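Long-range contact in pseudoalteromonas arctica PAMC 21717 (Pseudoalteromonas arctica, PDB 5YL7), which is a cold-active, calcium-binding serine protease of the subtilase family, cutting peptide bonds and studied as a laundry detergent enzyme: residues D9-Y14 with E116-V121. Numbering follows the deposited sequence.
Sequences DDQWHY and EGVAGV. With CA (calcium ion), chain C.
The Tyr14 ring meets Ala119 O at its edge, in the ring plane. One face of the ring has His13 CE1 over it, offset toward the rim. Val121 CG2 comes in obliquely and lies 3.5 Å from Tyr14 CE1. The hydroxyl Tyr14 OH donates to Ala119 O at 2.7 Å, from above the carbonyl plane. The second flat group is the Gln11 amide. Its oxygen and nitrogen pair with N-H and C=O of one residue, Ala119, as no trans peptide group could. Ala119 N gives a nearly straight bond (175°) to Gln11 OE1 at 2.9 Å, on a lone pair. Gln11 NE2 returns a longer bond of 3.3 Å to Ala119 O, with the acceptor close to the amide plane. Ala119 O is thus gripped by two donors. With chi2 at -176°, the Gln11 chain runs extended to CD, 3.7 Å from Val118 CB. An alanine in place of Gln11 would probably leave Ala119 N without its acceptor and open a gap beside Val118. The next carbonyl back, Val118 O, binds calcium at 2.4 Å together with Glu116 O. Asp5, Asp49, Val111 and Asn114 complete the site, so the gripped loop is also a calcium loop. The buried contact joins helix 12-15 and the inverse gamma turn centred on Gln11 to the loop between helix 100-109 and strand 126-131, with Val118 also packed on strands 258-263 and 272-277.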
loop_
_atom_site.group_PDB
_atom_site.type_symbol
_atom_site.label_atom_id
_atom_site.label_comp_id
_atom_site.label_asym_id
_atom_site.label_seq_id
_atom_site.Cartn_x
_atom_site.Cartn_y
_atom_site.Cartn_z
ATOM N N ASP A 9 8.626 15.714 -9.964
ATOM C CA ASP A 9 7.710 16.802 -10.082
ATOM C C ASP A 9 6.305 16.388 -10.505
ATOM O O ASP A 9 5.312 17.065 -10.183
ATOM C CB ASP A 9 8.218 17.889 -11.113
ATOM C CG ASP A 9 9.329 18.746 -10.541
ATOM O OD1 ASP A 9 9.698 18.700 -9.329
ATOM O OD2 ASP A 9 9.909 19.430 -11.412
ATOM N N ASP A 10 6.176 15.268 -11.218
ATOM C CA ASP A 10 4.889 14.706 -11.573
ATOM C C ASP A 10 4.178 14.042 -10.346
ATOM O O ASP A 10 2.970 13.842 -10.403
ATOM C CB ASP A 10 5.024 13.650 -12.718
ATOM C CG ASP A 10 5.418 14.229 -14.085
ATOM O OD1 ASP A 10 5.014 15.386 -14.295
ATOM O OD2 ASP A 10 6.133 13.547 -14.817
ATOM N N GLN A 11 4.949 13.766 -9.313
ATOM C CA GLN A 11 4.398 13.121 -8.116
ATOM C C GLN A 11 3.909 14.194 -7.153
ATOM O O GLN A 11 4.339 14.387 -6.059
ATOM C CB GLN A 11 5.476 12.222 -7.466
ATOM C CG GLN A 11 5.825 11.053 -8.374
ATOM C CD GLN A 11 6.792 10.102 -7.769
ATOM O OE1 GLN A 11 7.969 10.416 -7.521
ATOM N NE2 GLN A 11 6.302 8.884 -7.451
ATOM N N TRP A 12 2.813 14.861 -7.630
ATOM C CA TRP A 12 2.186 15.957 -6.878
ATOM C C TRP A 12 1.822 15.561 -5.454
ATOM O O TRP A 12 1.795 16.357 -4.516
ATOM C CB TRP A 12 0.921 16.460 -7.616
ATOM C CG TRP A 12 -0.092 15.399 -7.903
ATOM C CD1 TRP A 12 -0.249 14.665 -8.999
ATOM C CD2 TRP A 12 -1.102 14.930 -6.965
ATOM N NE1 TRP A 12 -1.231 13.741 -8.837
ATOM C CE2 TRP A 12 -1.768 13.879 -7.584
ATOM C CE3 TRP A 12 -1.499 15.288 -5.676
ATOM C CZ2 TRP A 12 -2.803 13.146 -6.941
ATOM C CZ3 TRP A 12 -2.514 14.557 -5.059
ATOM C CH2 TRP A 12 -3.156 13.528 -5.693
ATOM N N HIS A 13 1.467 14.265 -5.361
ATOM C CA HIS A 13 1.002 13.656 -4.146
ATOM C C HIS A 13 2.041 13.612 -3.022
ATOM O O HIS A 13 1.730 13.381 -1.878
ATOM C CB HIS A 13 0.391 12.299 -4.445
ATOM C CG HIS A 13 1.151 11.502 -5.436
ATOM N ND1 HIS A 13 2.129 10.593 -5.046
ATOM C CD2 HIS A 13 1.152 11.508 -6.821
ATOM C CE1 HIS A 13 2.676 10.126 -6.193
ATOM N NE2 HIS A 13 2.117 10.627 -7.278
ATOM N N TYR A 14 3.312 13.861 -3.327
ATOM C CA TYR A 14 4.360 13.968 -2.353
ATOM C C TYR A 14 4.610 15.345 -1.805
ATOM O O TYR A 14 5.156 15.455 -0.719
ATOM C CB TYR A 14 5.687 13.445 -2.914
ATOM C CG TYR A 14 5.745 11.941 -3.268
ATOM C CD1 TYR A 14 4.780 11.040 -2.818
ATOM C CD2 TYR A 14 6.787 11.488 -4.048
ATOM C CE1 TYR A 14 4.908 9.705 -3.141
ATOM C CE2 TYR A 14 6.910 10.171 -4.345
ATOM C CZ TYR A 14 5.981 9.261 -3.881
ATOM O OH TYR A 14 6.087 7.888 -4.187
ATOM N N GLU A 116 16.663 8.590 -11.868
ATOM C CA GLU A 116 15.881 7.758 -12.740
ATOM C C GLU A 116 14.415 7.704 -12.219
ATOM O O GLU A 116 14.274 7.563 -11.009
ATOM C CB GLU A 116 16.411 6.310 -12.768
ATOM C CG GLU A 116 15.725 5.392 -13.695
ATOM C CD GLU A 116 16.424 4.006 -13.760
ATOM O OE1 GLU A 116 15.829 3.139 -14.453
ATOM O OE2 GLU A 116 17.501 3.822 -13.088
ATOM N N GLY A 117 13.455 7.796 -13.074
ATOM C CA GLY A 117 12.071 7.430 -12.669
ATOM C C GLY A 117 11.585 8.323 -11.567
ATOM O O GLY A 117 11.646 9.563 -11.574
ATOM N N VAL A 118 10.970 7.665 -10.571
ATOM C CA VAL A 118 10.221 8.219 -9.463
ATOM C C VAL A 118 10.893 8.183 -8.120
ATOM O O VAL A 118 12.019 7.565 -8.019
ATOM C CB VAL A 118 8.805 7.507 -9.384
ATOM C CG1 VAL A 118 7.973 7.763 -10.618
ATOM C CG2 VAL A 118 8.997 6.032 -9.168
ATOM N N ALA A 119 10.247 8.747 -7.094
ATOM C CA ALA A 119 10.650 8.590 -5.743
ATOM C C ALA A 119 9.643 7.769 -4.955
ATOM O O ALA A 119 8.514 7.550 -5.424
ATOM C CB ALA A 119 10.853 9.965 -5.109
ATOM N N GLY A 120 10.089 7.290 -3.810
ATOM C CA GLY A 120 9.244 6.542 -2.885
ATOM C C GLY A 120 9.089 7.314 -1.613
ATOM O O GLY A 120 9.904 8.156 -1.217
ATOM N N VAL A 121 8.010 7.056 -0.831
ATOM C CA VAL A 121 7.754 7.774 0.409
ATOM C C VAL A 121 8.780 7.446 1.450
ATOM O O VAL A 121 9.269 8.351 2.150
ATOM C CB VAL A 121 6.325 7.426 0.889
ATOM C CG1 VAL A 121 6.071 8.011 2.259
ATOM C CG2 VAL A 121 5.295 7.938 -0.114
HETATM CA CA CA C . 14.052 6.698 -8.841
#